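Local coordinates for glucose-6-phosphate isomerase (Chlamydia trachomatis D/UW-3/CX, PDB 6OTU), which catalyses the reversible isomerisation of glucose-6-phosphate to fructose-6-phosphate, the second step of glycolysis, at the interface of chains A and B. Residues are numbered along the deposited sequence; one frame, centred on the assembly and turned at random. Chains: chain A/B, Glucose-6-phosphate isomerase.

The interface of chains A and B. Residues chain A 393, 432-433, 436, 441; chain B 499, 503, 521.
B:Leu499 sets its methyl CD2 over one face of the A:His393 imidazole, 4.0 Å above the ring plane and over its centre. This patch belongs to the two-fold interface of the dimer typical of phosphoglucose isomerases, its centre about 12 Å from the active-site residue A:His386. Helix 495-511 of chain B here packs against helices 389-394 and 422-439 of chain A. The B:Leu499 side chain crosses that of A:His393 at about a right angle; with CG anti to the backbone N (chi1 166°), the branch leans toward chain A and presents CD2 to the ring. The ring's rotation is steadied from within chain A, where NE2 of A:His393 donates to the side-chain amide oxygen OE1 of A:Gln433 at 2.8 Å, almost in the ring plane and nearly straight (166° at H).

One turn on, B:Leu503 reaches toward helix 422-439. CB of B:Leu503 lies 4.2 Å from CB of A:Ala432. CG branches beyond it, and CD1 packs 3.8 Å from CB of A:Ala436 while also passing the A:Ala432 carbonyl oxygen. The other branch, CD2, turns toward the carboxylate of B:Glu521 in its own chain. That carboxylate pairs with the A:Arg441 guanidinium in a salt bridge whose detailed geometry is doubtful: both residues are poorly ordered and the modelled contacts are too short. One bond back from the carboxylate carbon, the B:Glu521 methylene CG is, with the same reservation, modelled 3.9 Å from the backbone O of A:Ala432.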
ATOM      1  N   HIS A 393      -0.420  16.966   5.756  1.00 35.47           N
ATOM      2  CA  HIS A 393      -0.664  18.400   5.920  1.00 36.58           C
ATOM      3  C   HIS A 393      -0.729  18.831   7.388  1.00 38.84           C
ATOM      4  O   HIS A 393      -0.370  19.972   7.699  1.00 38.30           O
ATOM      5  CB  HIS A 393      -1.972  18.818   5.216  1.00 34.11           C
ATOM      6  CG  HIS A 393      -1.848  18.951   3.726  1.00 33.43           C
ATOM      7  ND1 HIS A 393      -1.012  19.869   3.125  1.00 35.55           N
ATOM      8  CD2 HIS A 393      -2.446  18.274   2.718  1.00 34.29           C
ATOM      9  CE1 HIS A 393      -1.090  19.742   1.812  1.00 34.05           C
ATOM     10  NE2 HIS A 393      -1.947  18.774   1.539  1.00 33.38           N
ATOM     11  N   ALA A 432      -0.283  21.664  -7.138  1.00 35.98           N
ATOM     12  CA  ALA A 432      -0.818  22.462  -6.038  1.00 33.70           C
ATOM     13  C   ALA A 432      -0.481  21.846  -4.686  1.00 43.79           C
ATOM     14  O   ALA A 432      -0.228  22.574  -3.717  1.00 39.33           O
ATOM     15  CB  ALA A 432      -2.328  22.631  -6.176  1.00 38.89           C
ATOM     16  N   GLN A 433      -0.450  20.508  -4.607  1.00 31.60           N
ATOM     17  CA  GLN A 433      -0.244  19.830  -3.327  1.00 37.34           C
ATOM     18  C   GLN A 433       1.214  19.881  -2.891  1.00 35.64           C
ATOM     19  O   GLN A 433       1.509  20.104  -1.710  1.00 42.92           O
ATOM     20  CB  GLN A 433      -0.734  18.381  -3.417  1.00 30.77           C
ATOM     21  CG  GLN A 433      -2.244  18.269  -3.495  1.00 34.94           C
ATOM     22  CD  GLN A 433      -2.895  18.070  -2.123  1.00 42.85           C
ATOM     23  OE1 GLN A 433      -2.204  17.940  -1.105  1.00 36.20           O
ATOM     24  NE2 GLN A 433      -4.234  18.055  -2.094  1.00 31.23           N
ATOM     25  N   ALA A 436       1.720  23.321  -1.710  1.00 43.16           N
ATOM     26  CA  ALA A 436       1.042  23.484  -0.429  1.00 36.47           C
ATOM     27  C   ALA A 436       1.809  22.791   0.690  1.00 40.34           C
ATOM     28  O   ALA A 436       1.977  23.359   1.776  1.00 31.59           O
ATOM     29  CB  ALA A 436      -0.387  22.952  -0.529  1.00 31.96           C
ATOM     30  N   ARG A 441       0.379  27.260   5.166  1.00 45.97           N
ATOM     31  CA  ARG A 441      -0.627  28.322   5.264  1.00 49.03           C
ATOM     32  C   ARG A 441      -0.840  28.721   6.710  1.00 47.61           C
ATOM     33  O   ARG A 441      -1.331  27.909   7.495  1.00 48.78           O
ATOM     34  CB  ARG A 441      -1.954  27.877   4.696  1.00 56.22           C
ATOM     35  CG  ARG A 441      -2.120  28.422   3.372  1.00 65.89           C
ATOM     36  CD  ARG A 441      -3.004  27.570   2.500  1.00 80.26           C
ATOM     37  NE  ARG A 441      -2.703  27.954   1.128  1.00 90.10           N
ATOM     38  CZ  ARG A 441      -1.570  27.647   0.502  1.00 92.28           C
ATOM     39  NH1 ARG A 441      -0.672  26.842   1.134  1.00 88.19           N
ATOM     40  NH2 ARG A 441      -1.345  28.101  -0.739  1.00 87.12           N
TER
ATOM     41  N   LEU B 499      -8.820  21.325   2.586  1.00 36.51           N
ATOM     42  CA  LEU B 499      -7.836  22.135   1.876  1.00 43.74           C
ATOM     43  C   LEU B 499      -7.549  21.564   0.491  1.00 43.33           C
ATOM     44  O   LEU B 499      -7.419  22.311  -0.491  1.00 41.69           O
ATOM     45  CB  LEU B 499      -6.556  22.216   2.700  1.00 44.13           C
ATOM     46  CG  LEU B 499      -5.382  22.743   1.891  1.00 42.96           C
ATOM     47  CD1 LEU B 499      -5.596  24.220   1.624  1.00 38.96           C
ATOM     48  CD2 LEU B 499      -4.093  22.477   2.627  1.00 43.86           C
ATOM     49  N   LEU B 503      -7.932  23.619  -2.917  1.00 40.24           N
ATOM     50  CA  LEU B 503      -6.903  23.729  -3.955  1.00 45.83           C
ATOM     51  C   LEU B 503      -7.436  23.301  -5.318  1.00 48.21           C
ATOM     52  O   LEU B 503      -7.094  23.905  -6.345  1.00 51.45           O
ATOM     53  CB  LEU B 503      -5.681  22.874  -3.589  1.00 43.23           C
ATOM     54  CG  LEU B 503      -4.893  23.348  -2.362  1.00 50.11           C
ATOM     55  CD1 LEU B 503      -3.866  22.303  -1.904  1.00 47.02           C
ATOM     56  CD2 LEU B 503      -4.241  24.704  -2.647  1.00 48.51           C
ATOM     57  N   GLU B 521      -0.766  29.656  -3.750  1.00 82.95           N
ATOM     58  CA  GLU B 521      -0.033  28.860  -4.744  1.00 80.54           C
ATOM     59  C   GLU B 521       0.192  29.536  -6.082  1.00 73.46           C
ATOM     60  O   GLU B 521       1.126  29.140  -6.788  1.00 79.01           O
ATOM     61  CB  GLU B 521      -0.762  27.564  -5.092  1.00 86.75           C
ATOM     62  CG  GLU B 521      -0.344  26.428  -4.223  1.00 90.70           C
ATOM     63  CD  GLU B 521      -0.667  26.684  -2.792  1.00 89.97           C
ATOM     64  OE1 GLU B 521       0.256  26.742  -1.943  1.00 90.98           O
ATOM     65  OE2 GLU B 521      -1.860  26.872  -2.488  1.00 91.19           O
TER